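Local coordinates for protein 8-amino-8-demethylriboflavin N,N-dimethyltransferase (Streptomyces davawensis, PDB 4D7K) that catalyses the two successive S-adenosylmethionine-dependent methylations that turn 8-amino-8-demethylriboflavin into the antibiotic roseoflavin, at residues Phe176-Gly190 against Val196-Asp209. Sequence-based numbering, arbitrary orientation.
Sequences FGRFTRFADIGGGRG and VLTAVPSSTGVLVD
Phe182 meets the end of helix 191-199 ring first: CG1 of Val196 sits over one ring face, offset toward the rim, in a CH-pi contact 3.7 Å from the ring centroid. Leu197 CD1 and Val200 CG2 reach the ring obliquely, while Thr204 O and Ser203 CB lie at its edge. Phe182 CG stands beside the backbone N (chi1 -59°), which turns the ring toward Val196, Leu197 and Val200 at the C-terminal end of helix 191-199. Val200 CG2 also packs 3.7 Å from Gly177 CA, and Ser203 OG donates back to Val200 O (2.9 Å), closing the loop between helix 191-199 and strand 204-209. Strands 181-185 and 204-209 run parallel and zip together through alternating bonds, among them Val206 N to Phe182 O (2.7 Å) and Gly186 N to Val208 O (2.7 Å). On the Ala183 face, Ile185 CD1 lies alongside Val208 CG2 at 3.8 Å. Beyond the strand tips, the glycine-rich turn 186-190 wraps Leu207, whose CD1 touches Gly187 CA and CD2 Gly188 O. Gly188 N donates to Asp209 OD2 from the anti side, 20° out of the carboxylate plane (2.9 Å). Asp209 is a predicted S-adenosylmethionine ligand, so this bond probably helps orient its carboxylate in the glycine-rich cofactor site of class I methyltransferases. The right-handed beta-alpha-beta unit is Rossmann-like: strand 181-185 is flanked on its other side by strand 247-251, to which Ala183 and Ile185 bond through the backbone, and strand 204-209 by strand 230-234, Gly205 bonding to Arg229 and Glu231; Leu193 of the connecting helix packs on Phe182, Asp184 and Leu207.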
loop_
_atom_site.group_PDB
_atom_site.type_symbol
_atom_site.label_atom_id
_atom_site.label_comp_id
_atom_site.label_asym_id
_atom_site.label_seq_id
_atom_site.Cartn_x
_atom_site.Cartn_y
_atom_site.Cartn_z
ATOM N N PHE A 176 -20.406 0.994 29.569
ATOM C CA PHE A 176 -20.784 2.391 29.740
ATOM C C PHE A 176 -22.156 2.523 30.395
ATOM O O PHE A 176 -22.473 3.558 30.977
ATOM C CB PHE A 176 -20.776 3.116 28.397
ATOM C CG PHE A 176 -19.410 3.266 27.801
ATOM C CD1 PHE A 176 -18.557 4.266 28.235
ATOM C CD2 PHE A 176 -18.979 2.411 26.801
ATOM C CE1 PHE A 176 -17.301 4.410 27.687
ATOM C CE2 PHE A 176 -17.723 2.548 26.247
ATOM C CZ PHE A 176 -16.882 3.550 26.690
ATOM N N GLY A 177 -22.954 1.464 30.309
ATOM C CA GLY A 177 -24.308 1.471 30.833
ATOM C C GLY A 177 -24.435 1.594 32.341
ATOM O O GLY A 177 -25.545 1.715 32.861
ATOM N N ARG A 178 -23.314 1.565 33.053
ATOM C CA ARG A 178 -23.357 1.691 34.505
ATOM C C ARG A 178 -23.033 3.116 34.950
ATOM O O ARG A 178 -22.800 3.367 36.131
ATOM C CB ARG A 178 -22.405 0.687 35.171
ATOM C CG ARG A 178 -20.916 0.895 34.907
ATOM C CD ARG A 178 -20.120 -0.282 35.470
ATOM N NE ARG A 178 -18.674 -0.067 35.463
ATOM C CZ ARG A 178 -17.985 0.404 36.498
ATOM N NH1 ARG A 178 -18.610 0.716 37.623
ATOM N NH2 ARG A 178 -16.670 0.565 36.411
ATOM N N PHE A 179 -23.027 4.045 33.998
ATOM C CA PHE A 179 -22.863 5.462 34.311
ATOM C C PHE A 179 -24.058 6.246 33.784
ATOM O O PHE A 179 -24.697 5.837 32.815
ATOM C CB PHE A 179 -21.558 6.006 33.723
ATOM C CG PHE A 179 -20.336 5.277 34.198
ATOM C CD1 PHE A 179 -19.834 5.493 35.471
ATOM C CD2 PHE A 179 -19.689 4.370 33.372
ATOM C CE1 PHE A 179 -18.712 4.819 35.912
ATOM C CE2 PHE A 179 -18.568 3.695 33.805
ATOM C CZ PHE A 179 -18.079 3.919 35.079
ATOM N N THR A 180 -24.362 7.370 34.423
ATOM C CA THR A 180 -25.561 8.128 34.081
ATOM C C THR A 180 -25.272 9.551 33.623
ATOM O O THR A 180 -26.165 10.245 33.135
ATOM C CB THR A 180 -26.534 8.197 35.270
ATOM O OG1 THR A 180 -27.590 9.113 34.960
ATOM C CG2 THR A 180 -25.812 8.672 36.522
ATOM N N ARG A 181 -24.030 9.992 33.785
ATOM C CA ARG A 181 -23.654 11.328 33.342
ATOM C C ARG A 181 -22.231 11.355 32.791
ATOM O O ARG A 181 -21.257 11.176 33.522
ATOM C CB ARG A 181 -23.799 12.335 34.483
ATOM C CG ARG A 181 -23.737 13.775 34.011
ATOM C CD ARG A 181 -23.936 14.758 35.149
ATOM N NE ARG A 181 -23.806 16.135 34.682
ATOM C CZ ARG A 181 -23.664 17.187 35.482
ATOM N NH1 ARG A 181 -23.631 17.023 36.799
ATOM N NH2 ARG A 181 -23.550 18.402 34.964
ATOM N N PHE A 182 -22.124 11.588 31.488
ATOM C CA PHE A 182 -20.843 11.541 30.805
ATOM C C PHE A 182 -20.266 12.930 30.571
ATOM O O PHE A 182 -20.997 13.882 30.305
ATOM C CB PHE A 182 -20.990 10.804 29.474
ATOM C CG PHE A 182 -21.496 9.400 29.616
ATOM C CD1 PHE A 182 -22.857 9.136 29.625
ATOM C CD2 PHE A 182 -20.611 8.343 29.747
ATOM C CE1 PHE A 182 -23.325 7.843 29.759
ATOM C CE2 PHE A 182 -21.072 7.045 29.881
ATOM C CZ PHE A 182 -22.432 6.795 29.888
ATOM N N ALA A 183 -18.945 13.032 30.668
ATOM C CA ALA A 183 -18.248 14.281 30.407
ATOM C C ALA A 183 -17.143 14.049 29.389
ATOM O O ALA A 183 -16.042 13.618 29.739
ATOM C CB ALA A 183 -17.681 14.862 31.695
ATOM N N ASP A 184 -17.443 14.331 28.126
ATOM C CA ASP A 184 -16.485 14.126 27.050
ATOM C C ASP A 184 -15.554 15.325 26.919
ATOM O O ASP A 184 -15.918 16.341 26.330
ATOM C CB ASP A 184 -17.208 13.870 25.726
ATOM C CG ASP A 184 -16.355 13.091 24.736
ATOM O OD1 ASP A 184 -15.110 13.163 24.830
ATOM O OD2 ASP A 184 -16.930 12.403 23.866
ATOM N N ILE A 185 -14.355 15.201 27.474
ATOM C CA ILE A 185 -13.370 16.273 27.415
ATOM C C ILE A 185 -12.586 16.201 26.112
ATOM O O ILE A 185 -11.789 15.284 25.906
ATOM C CB ILE A 185 -12.394 16.217 28.604
ATOM C CG1 ILE A 185 -13.164 16.068 29.917
ATOM C CG2 ILE A 185 -11.505 17.455 28.629
ATOM C CD1 ILE A 185 -14.198 17.147 30.140
ATOM N N GLY A 186 -12.824 17.173 25.236
ATOM C CA GLY A 186 -12.209 17.200 23.923
ATOM C C GLY A 186 -12.954 16.309 22.946
ATOM O O GLY A 186 -12.347 15.695 22.071
ATOM N N GLY A 187 -14.275 16.246 23.097
ATOM C CA GLY A 187 -15.097 15.350 22.304
ATOM C C GLY A 187 -15.515 15.867 20.938
ATOM O O GLY A 187 -16.420 15.307 20.317
ATOM N N GLY A 188 -14.862 16.927 20.469
ATOM C CA GLY A 188 -15.118 17.471 19.146
ATOM C C GLY A 188 -16.559 17.889 18.904
ATOM O O GLY A 188 -17.109 18.711 19.638
ATOM N N ARG A 189 -17.173 17.316 17.872
ATOM C CA ARG A 189 -18.552 17.648 17.525
ATOM C C ARG A 189 -19.556 16.806 18.311
ATOM O O ARG A 189 -20.757 17.070 18.276
ATOM C CB ARG A 189 -18.781 17.474 16.021
ATOM C CG ARG A 189 -18.625 16.050 15.522
ATOM C CD ARG A 189 -19.015 15.934 14.054
ATOM N NE ARG A 189 -19.309 14.552 13.682
ATOM C CZ ARG A 189 -19.781 14.178 12.498
ATOM N NH1 ARG A 189 -20.014 15.081 11.557
ATOM N NH2 ARG A 189 -20.021 12.897 12.253
ATOM N N GLY A 190 -19.061 15.792 19.017
ATOM C CA GLY A 190 -19.906 14.986 19.882
ATOM C C GLY A 190 -20.166 13.576 19.384
ATOM O O GLY A 190 -21.087 12.911 19.856
ATOM N N VAL A 196 -22.420 6.780 22.781
ATOM C CA VAL A 196 -22.614 6.291 24.140
ATOM C C VAL A 196 -24.024 6.573 24.645
ATOM O O VAL A 196 -24.644 5.720 25.278
ATOM C CB VAL A 196 -21.590 6.919 25.107
ATOM C CG1 VAL A 196 -21.800 6.401 26.508
ATOM C CG2 VAL A 196 -20.173 6.624 24.644
ATOM N N LEU A 197 -24.534 7.766 24.358
ATOM C CA LEU A 197 -25.882 8.139 24.788
ATOM C C LEU A 197 -26.967 7.319 24.087
ATOM O O LEU A 197 -28.080 7.183 24.599
ATOM C CB LEU A 197 -26.127 9.630 24.552
ATOM C CG LEU A 197 -25.926 10.556 25.758
ATOM C CD1 LEU A 197 -24.472 10.596 26.186
ATOM C CD2 LEU A 197 -26.430 11.956 25.455
ATOM N N THR A 198 -26.645 6.779 22.917
ATOM C CA THR A 198 -27.582 5.929 22.194
ATOM C C THR A 198 -27.556 4.519 22.775
ATOM O O THR A 198 -28.549 3.796 22.720
ATOM C CB THR A 198 -27.260 5.877 20.687
ATOM O OG1 THR A 198 -27.088 7.208 20.187
ATOM C CG2 THR A 198 -28.383 5.190 19.914
ATOM N N ALA A 199 -26.414 4.139 23.341
ATOM C CA ALA A 199 -26.262 2.826 23.958
ATOM C C ALA A 199 -26.803 2.815 25.385
ATOM O O ALA A 199 -27.189 1.767 25.906
ATOM C CB ALA A 199 -24.804 2.401 23.944
ATOM N N VAL A 200 -26.817 3.984 26.018
ATOM C CA VAL A 200 -27.403 4.135 27.345
ATOM C C VAL A 200 -28.610 5.063 27.248
ATOM O O VAL A 200 -28.463 6.281 27.335
ATOM C CB VAL A 200 -26.389 4.698 28.368
ATOM C CG1 VAL A 200 -26.928 4.559 29.782
ATOM C CG2 VAL A 200 -25.050 3.987 28.247
ATOM N N PRO A 201 -29.808 4.485 27.062
ATOM C CA PRO A 201 -31.039 5.237 26.778
ATOM C C PRO A 201 -31.393 6.265 27.851
ATOM O O PRO A 201 -31.914 7.333 27.529
ATOM C CB PRO A 201 -32.111 4.140 26.707
ATOM C CG PRO A 201 -31.541 2.994 27.472
ATOM C CD PRO A 201 -30.067 3.044 27.212
ATOM N N SER A 202 -31.111 5.947 29.109
ATOM C CA SER A 202 -31.415 6.858 30.203
ATOM C C SER A 202 -30.143 7.499 30.746
ATOM O O SER A 202 -29.654 7.118 31.809
ATOM C CB SER A 202 -32.156 6.122 31.321
ATOM O OG SER A 202 -33.328 5.494 30.829
ATOM N N SER A 203 -29.611 8.471 30.011
ATOM C CA SER A 203 -28.393 9.158 30.424
ATOM C C SER A 203 -28.216 10.488 29.701
ATOM O O SER A 203 -28.815 10.724 28.651
ATOM C CB SER A 203 -27.169 8.276 30.176
ATOM O OG SER A 203 -26.876 8.190 28.794
ATOM N N THR A 204 -27.387 11.354 30.272
ATOM C CA THR A 204 -27.093 12.649 29.674
ATOM C C THR A 204 -25.589 12.807 29.494
ATOM O O THR A 204 -24.818 11.919 29.861
ATOM C CB THR A 204 -27.630 13.810 30.528
ATOM O OG1 THR A 204 -26.992 13.798 31.811
ATOM C CG2 THR A 204 -29.136 13.682 30.712
ATOM N N GLY A 205 -25.177 13.938 28.931
ATOM C CA GLY A 205 -23.771 14.171 28.665
ATOM C C GLY A 205 -23.366 15.631 28.684
ATOM O O GLY A 205 -24.206 16.525 28.595
ATOM N N VAL A 206 -22.066 15.870 28.812
ATOM C CA VAL A 206 -21.517 17.216 28.739
ATOM C C VAL A 206 -20.354 17.233 27.756
ATOM O O VAL A 206 -19.352 16.547 27.958
ATOM C CB VAL A 206 -21.036 17.724 30.113
ATOM C CG1 VAL A 206 -20.467 19.128 29.985
ATOM C CG2 VAL A 206 -22.172 17.699 31.125
ATOM N N LEU A 207 -20.494 18.009 26.687
ATOM C CA LEU A 207 -19.449 18.114 25.678
ATOM C C LEU A 207 -18.540 19.309 25.945
ATOM O O LEU A 207 -18.980 20.459 25.892
ATOM C CB LEU A 207 -20.064 18.227 24.286
ATOM C CG LEU A 207 -19.078 18.437 23.140
ATOM C CD1 LEU A 207 -18.053 17.319 23.139
ATOM C CD2 LEU A 207 -19.818 18.494 21.812
ATOM N N VAL A 208 -17.271 19.029 26.225
ATOM C CA VAL A 208 -16.297 20.075 26.516
ATOM C C VAL A 208 -15.251 20.188 25.412
ATOM O O VAL A 208 -14.485 19.252 25.182
ATOM C CB VAL A 208 -15.579 19.815 27.851
ATOM C CG1 VAL A 208 -14.471 20.833 28.063
ATOM C CG2 VAL A 208 -16.570 19.844 29.001
ATOM N N ASP A 209 -15.218 21.330 24.733
ATOM C CA ASP A 209 -14.243 21.551 23.670
ATOM C C ASP A 209 -14.093 23.037 23.345
ATOM O O ASP A 209 -14.856 23.874 23.832
ATOM C CB ASP A 209 -14.638 20.769 22.412
ATOM C CG ASP A 209 -13.449 20.460 21.516
ATOM O OD1 ASP A 209 -12.681 21.393 21.200
ATOM O OD2 ASP A 209 -13.275 19.283 21.134
#